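Long-range contacts in phosphate binding protein (Planctomyces limnophilus, PDB 4JWO), which probably binds phosphate as the PstS-type solute-binding component of a system that transports phosphate across the cytoplasmic membrane: residues F191-A196 against L238-Y243; D201-V206 against T280-P285. All blocks are in the same frame, centred on the assembly; numbering follows the deposited sequence.

Contact 1: residues F191-A196 against L238-Y243; sequences FGADTA and LGYFGY. With FMT (formic acid), chain E.
Phe-191 N donates to Leu-238 O where strand 189-192 runs parallel to strand 237-242 in the mixed sheet of this PstS-family, periplasmic-binding-protein fold. This is the firmer backbone bond, at 2.9 Å. Its successor, Tyr-240 N to Phe-191 O, is longer at 3.2 Å and more bent, 142° at the hydrogen; the same carbonyl also receives a CA-H...O contact from Gly-239. Tyr-240 has CG between its backbone N and carbonyl carbon (chi1 72°), and its ring passes against Gly-192 and Ala-193. Gly-192 CA sits over one ring face, 4.1 Å from the centroid, a CH-pi contact so close that a CB on Gly-192 would run into CE2. Phe-203 stacks on this ring and Trp-167 meets it edge-to-face. The looser side is the turn 194-196, which leaves the second strand altogether and is increasingly exposed; Asp-194 O is held by Ser-197 OG instead. At the other extremity, past Gly-242 at the N-cap of the next helix, Tyr-243 OH donates to O1 of a formic acid molecule, probably from the crystallisation liquor. Back in the packed part, the last touch is Ala-193 CB against Tyr-240 CE1, 3.9 Å away.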
loop_
_atom_site.group_PDB
_atom_site.type_symbol
_atom_site.label_atom_id
_atom_site.label_comp_id
_atom_site.label_asym_id
_atom_site.label_seq_id
_atom_site.Cartn_x
_atom_site.Cartn_y
_atom_site.Cartn_z
ATOM N N PHE A 191 14.085 -6.092 11.213
ATOM C CA PHE A 191 13.863 -6.735 9.921
ATOM C C PHE A 191 12.859 -5.924 9.136
ATOM O O PHE A 191 11.881 -5.443 9.684
ATOM C CB PHE A 191 13.313 -8.156 10.125
ATOM C CG PHE A 191 14.281 -9.083 10.794
ATOM C CD1 PHE A 191 14.317 -9.189 12.182
ATOM C CD2 PHE A 191 15.157 -9.844 10.042
ATOM C CE1 PHE A 191 15.230 -10.041 12.803
ATOM C CE2 PHE A 191 16.065 -10.691 10.652
ATOM C CZ PHE A 191 16.094 -10.793 12.039
ATOM N N GLY A 192 13.093 -5.764 7.840
ATOM C CA GLY A 192 12.176 -4.992 7.024
ATOM C C GLY A 192 12.402 -5.109 5.539
ATOM O O GLY A 192 13.254 -5.873 5.073
ATOM N N ALA A 193 11.638 -4.311 4.797
ATOM C CA ALA A 193 11.620 -4.349 3.348
ATOM C C ALA A 193 12.862 -3.732 2.741
ATOM O O ALA A 193 13.536 -2.913 3.363
ATOM C CB ALA A 193 10.380 -3.629 2.831
ATOM N N ASP A 194 13.156 -4.135 1.516
ATOM C CA ASP A 194 14.218 -3.509 0.740
ATOM C C ASP A 194 13.849 -2.064 0.396
ATOM O O ASP A 194 12.676 -1.734 0.198
ATOM C CB ASP A 194 14.457 -4.287 -0.563
ATOM C CG ASP A 194 15.318 -5.509 -0.372
ATOM O OD1 ASP A 194 15.669 -5.826 0.781
ATOM O OD2 ASP A 194 15.648 -6.158 -1.393
ATOM N N THR A 195 14.868 -1.212 0.324
ATOM C CA THR A 195 14.676 0.195 -0.029
ATOM C C THR A 195 13.858 0.381 -1.307
ATOM O O THR A 195 14.085 -0.299 -2.317
ATOM C CB THR A 195 16.021 0.888 -0.233
ATOM O OG1 THR A 195 16.899 0.579 0.851
ATOM C CG2 THR A 195 15.839 2.403 -0.324
ATOM N N ALA A 196 12.905 1.308 -1.249
ATOM C CA ALA A 196 12.192 1.781 -2.431
ATOM C C ALA A 196 11.216 0.758 -3.009
ATOM O O ALA A 196 10.631 1.009 -4.079
ATOM C CB ALA A 196 13.168 2.296 -3.513
ATOM N N LEU A 238 12.111 -7.209 15.770
ATOM C CA LEU A 238 10.984 -6.366 15.382
ATOM C C LEU A 238 11.026 -6.296 13.863
ATOM O O LEU A 238 12.050 -5.928 13.314
ATOM C CB LEU A 238 11.149 -4.960 15.961
ATOM C CG LEU A 238 10.097 -3.918 15.559
ATOM C CD1 LEU A 238 8.813 -4.169 16.307
ATOM C CD2 LEU A 238 10.576 -2.495 15.805
ATOM N N GLY A 239 9.938 -6.644 13.189
ATOM C CA GLY A 239 9.957 -6.631 11.734
ATOM C C GLY A 239 8.704 -6.008 11.166
ATOM O O GLY A 239 7.731 -5.793 11.883
ATOM N N TYR A 240 8.731 -5.677 9.880
ATOM C CA TYR A 240 7.507 -5.282 9.190
ATOM C C TYR A 240 7.462 -5.873 7.800
ATOM O O TYR A 240 8.498 -6.077 7.168
ATOM C CB TYR A 240 7.334 -3.752 9.128
ATOM C CG TYR A 240 8.262 -3.012 8.184
ATOM C CD1 TYR A 240 7.899 -2.782 6.861
ATOM C CD2 TYR A 240 9.483 -2.508 8.625
ATOM C CE1 TYR A 240 8.735 -2.087 5.994
ATOM C CE2 TYR A 240 10.341 -1.813 7.753
ATOM C CZ TYR A 240 9.946 -1.603 6.445
ATOM O OH TYR A 240 10.765 -0.905 5.575
ATOM N N PHE A 241 6.246 -6.149 7.345
ATOM C CA PHE A 241 5.987 -6.678 6.007
ATOM C C PHE A 241 4.485 -6.703 5.776
ATOM O O PHE A 241 3.711 -6.378 6.670
ATOM C CB PHE A 241 6.653 -8.055 5.741
ATOM C CG PHE A 241 6.593 -9.031 6.903
ATOM C CD1 PHE A 241 5.400 -9.642 7.270
ATOM C CD2 PHE A 241 7.743 -9.355 7.600
ATOM C CE1 PHE A 241 5.358 -10.557 8.341
ATOM C CE2 PHE A 241 7.711 -10.274 8.650
ATOM C CZ PHE A 241 6.519 -10.863 9.024
ATOM N N GLY A 242 4.072 -7.072 4.572
ATOM C CA GLY A 242 2.666 -7.048 4.224
ATOM C C GLY A 242 1.864 -8.038 5.035
ATOM O O GLY A 242 2.360 -9.092 5.438
ATOM N N TYR A 243 0.601 -7.701 5.256
ATOM C CA TYR A 243 -0.290 -8.490 6.098
ATOM C C TYR A 243 -0.389 -9.959 5.669
ATOM O O TYR A 243 -0.488 -10.856 6.518
ATOM C CB TYR A 243 -1.676 -7.836 6.145
ATOM C CG TYR A 243 -2.693 -8.675 6.866
ATOM C CD1 TYR A 243 -2.787 -8.651 8.250
ATOM C CD2 TYR A 243 -3.549 -9.521 6.160
ATOM C CE1 TYR A 243 -3.718 -9.444 8.912
ATOM C CE2 TYR A 243 -4.474 -10.309 6.818
ATOM C CZ TYR A 243 -4.551 -10.264 8.186
ATOM O OH TYR A 243 -5.470 -11.060 8.837
HETATM C C FMT E . -6.652 -13.147 6.878
HETATM O O1 FMT E . -6.421 -13.383 8.065
HETATM O O2 FMT E . -6.072 -13.685 5.935
#

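Contact 2: residues D201-V206 against T280-P285; sequences DYFTEV and TPLSRP
Pro-281, which follows a cis peptide bond, meets helix 201-206 twice: its CB rests against Val-206 CB at 3.9 Å, and its carbonyl O accepts a 2.7 Å hydrogen bond from Tyr-202 OH. Leu-282 comes next and brings CD2 against two helix side chains, 3.7 Å from Val-206 CG2 and 4.1 Å from Phe-203 CD1. Ser-283 points CB away from the helix, and its OG bonds to Tyr-279 O. Arg-284 then passes over the tyrosine, extended from CG to NE, the two side chains sliding past each other in opposite directions. Its guanidinium lies flat on the ring, planes 4° apart and centres 3.8 Å apart, a stacked cation-pi pair. Beyond the ring the same group forms a salt bridge with Glu-205, NH1 to OE2 at 3.1 Å; the hydrogen bonds in it are weak, and the carboxylate is turned 54° from the guanidinium plane. An alanine in place of Tyr-202 would probably leave Pro-281 O without its hydroxyl donor and the guanidinium without its flat support, held across this contact chiefly by Glu-205. Segment 201-206 of helix 198-208 crosses strand segment 283-285 at 106°, while strand 134-148 borders both: Leu-144 touches Tyr-202 and Phe-203, and its backbone bonds to Leu-282.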
loop_
_atom_site.group_PDB
_atom_site.type_symbol
_atom_site.label_atom_id
_atom_site.label_comp_id
_atom_site.label_asym_id
_atom_site.label_seq_id
_atom_site.Cartn_x
_atom_site.Cartn_y
_atom_site.Cartn_z
ATOM N N ASP A 201 8.181 1.958 1.046
ATOM C CA ASP A 201 7.595 3.277 0.806
ATOM C C ASP A 201 6.405 3.535 1.723
ATOM O O ASP A 201 6.271 4.624 2.281
ATOM C CB ASP A 201 7.186 3.440 -0.662
ATOM C CG ASP A 201 8.378 3.641 -1.578
ATOM O OD1 ASP A 201 9.503 3.829 -1.061
ATOM O OD2 ASP A 201 8.186 3.625 -2.816
ATOM N N TYR A 202 5.543 2.535 1.894
ATOM C CA TYR A 202 4.359 2.711 2.742
ATOM C C TYR A 202 4.760 2.860 4.212
ATOM O O TYR A 202 4.388 3.838 4.871
ATOM C CB TYR A 202 3.402 1.521 2.532
ATOM C CG TYR A 202 2.087 1.565 3.296
ATOM C CD1 TYR A 202 1.702 2.691 4.026
ATOM C CD2 TYR A 202 1.233 0.468 3.285
ATOM C CE1 TYR A 202 0.498 2.716 4.729
ATOM C CE2 TYR A 202 0.033 0.486 3.983
ATOM C CZ TYR A 202 -0.330 1.607 4.695
ATOM O OH TYR A 202 -1.523 1.642 5.392
ATOM N N PHE A 203 5.524 1.900 4.720
ATOM C CA PHE A 203 5.905 1.915 6.131
ATOM C C PHE A 203 6.631 3.196 6.492
ATOM O O PHE A 203 6.289 3.870 7.464
ATOM C CB PHE A 203 6.789 0.712 6.439
ATOM C CG PHE A 203 7.113 0.566 7.893
ATOM C CD1 PHE A 203 6.189 -0.009 8.763
ATOM C CD2 PHE A 203 8.324 1.009 8.390
ATOM C CE1 PHE A 203 6.479 -0.146 10.117
ATOM C CE2 PHE A 203 8.619 0.882 9.738
ATOM C CZ PHE A 203 7.687 0.299 10.600
ATOM N N THR A 204 7.630 3.561 5.698
ATOM C CA THR A 204 8.384 4.771 6.012
ATOM C C THR A 204 7.534 6.031 5.895
ATOM O O THR A 204 7.679 6.942 6.708
ATOM C CB THR A 204 9.671 4.905 5.162
ATOM O OG1 THR A 204 9.323 5.016 3.777
ATOM C CG2 THR A 204 10.569 3.712 5.387
ATOM N N GLU A 205 6.637 6.093 4.911
ATOM C CA GLU A 205 5.765 7.260 4.758
ATOM C C GLU A 205 4.948 7.514 6.024
ATOM O O GLU A 205 4.904 8.635 6.533
ATOM C CB GLU A 205 4.805 7.074 3.571
ATOM C CG GLU A 205 3.756 8.180 3.406
ATOM C CD GLU A 205 2.719 7.850 2.331
ATOM O OE1 GLU A 205 3.007 7.006 1.450
ATOM O OE2 GLU A 205 1.613 8.424 2.370
ATOM N N VAL A 206 4.306 6.471 6.534
ATOM C CA VAL A 206 3.342 6.698 7.607
ATOM C C VAL A 206 3.961 6.634 8.995
ATOM O O VAL A 206 3.400 7.183 9.946
ATOM C CB VAL A 206 2.100 5.790 7.492
ATOM C CG1 VAL A 206 1.430 6.012 6.129
ATOM C CG2 VAL A 206 2.467 4.321 7.709
ATOM N N THR A 280 -5.319 1.967 11.589
ATOM C CA THR A 280 -4.665 3.081 10.917
ATOM C C THR A 280 -3.436 3.508 11.741
ATOM O O THR A 280 -3.472 3.487 12.967
ATOM C CB THR A 280 -5.680 4.240 10.690
ATOM O OG1 THR A 280 -5.097 5.269 9.881
ATOM C CG2 THR A 280 -6.159 4.827 12.016
ATOM N N PRO A 281 -2.351 3.922 11.070
ATOM C CA PRO A 281 -2.172 4.177 9.633
ATOM C C PRO A 281 -1.681 3.019 8.774
ATOM O O PRO A 281 -1.444 3.242 7.584
ATOM C CB PRO A 281 -1.106 5.268 9.633
ATOM C CG PRO A 281 -0.207 4.856 10.777
ATOM C CD PRO A 281 -1.153 4.298 11.839
ATOM N N LEU A 282 -1.531 1.828 9.332
ATOM C CA LEU A 282 -0.886 0.744 8.596
ATOM C C LEU A 282 -1.808 -0.124 7.725
ATOM O O LEU A 282 -1.388 -1.154 7.208
ATOM C CB LEU A 282 -0.030 -0.105 9.544
ATOM C CG LEU A 282 1.195 0.651 10.066
ATOM C CD1 LEU A 282 1.866 -0.126 11.200
ATOM C CD2 LEU A 282 2.186 0.879 8.940
ATOM N N SER A 283 -3.058 0.295 7.548
ATOM C CA SER A 283 -3.828 -0.186 6.400
ATOM C C SER A 283 -4.497 1.004 5.758
ATOM O O SER A 283 -4.855 1.967 6.435
ATOM C CB SER A 283 -4.842 -1.282 6.768
ATOM O OG SER A 283 -5.947 -0.792 7.523
ATOM N N ARG A 284 -4.635 0.954 4.438
ATOM C CA ARG A 284 -5.242 2.059 3.710
ATOM C C ARG A 284 -5.719 1.585 2.348
ATOM O O ARG A 284 -5.170 0.631 1.790
ATOM C CB ARG A 284 -4.232 3.195 3.532
ATOM C CG ARG A 284 -3.057 2.854 2.627
ATOM C CD ARG A 284 -2.072 3.987 2.641
ATOM N NE ARG A 284 -0.850 3.675 1.915
ATOM C CZ ARG A 284 0.160 4.530 1.768
ATOM N NH1 ARG A 284 0.094 5.740 2.309
ATOM N NH2 ARG A 284 1.238 4.170 1.097
ATOM N N PRO A 285 -6.730 2.269 1.793
ATOM C CA PRO A 285 -7.241 1.905 0.473
ATOM C C PRO A 285 -6.295 2.369 -0.625
ATOM O O PRO A 285 -5.583 3.361 -0.455
ATOM C CB PRO A 285 -8.574 2.652 0.396
ATOM C CG PRO A 285 -8.396 3.841 1.321
ATOM C CD PRO A 285 -7.511 3.343 2.432
#

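Overall arrangement
Contact 1 is a buried strand-to-strand pairing, whereas contact 2, nearer the centre of the chain, joins a helix to the start of a strand and is only partly buried. Their chemistry differs accordingly: backbone bonds and an aromatic ring against a glycine in the first, a phenolic hydroxyl, a stacked guanidinium and an ion pair in the second. Strand 189-192 is followed, after a short loop, by helix 198-208, and the strands on the other side of both contacts, 237-242 and 283-291, each pair antiparallel with strand 134-148. The contacts touch through Tyr-240 and Phe-203, whose rings stack and whose closest atoms, Tyr-240 CE1 and Phe-203 CB, are 3.4 Å apart.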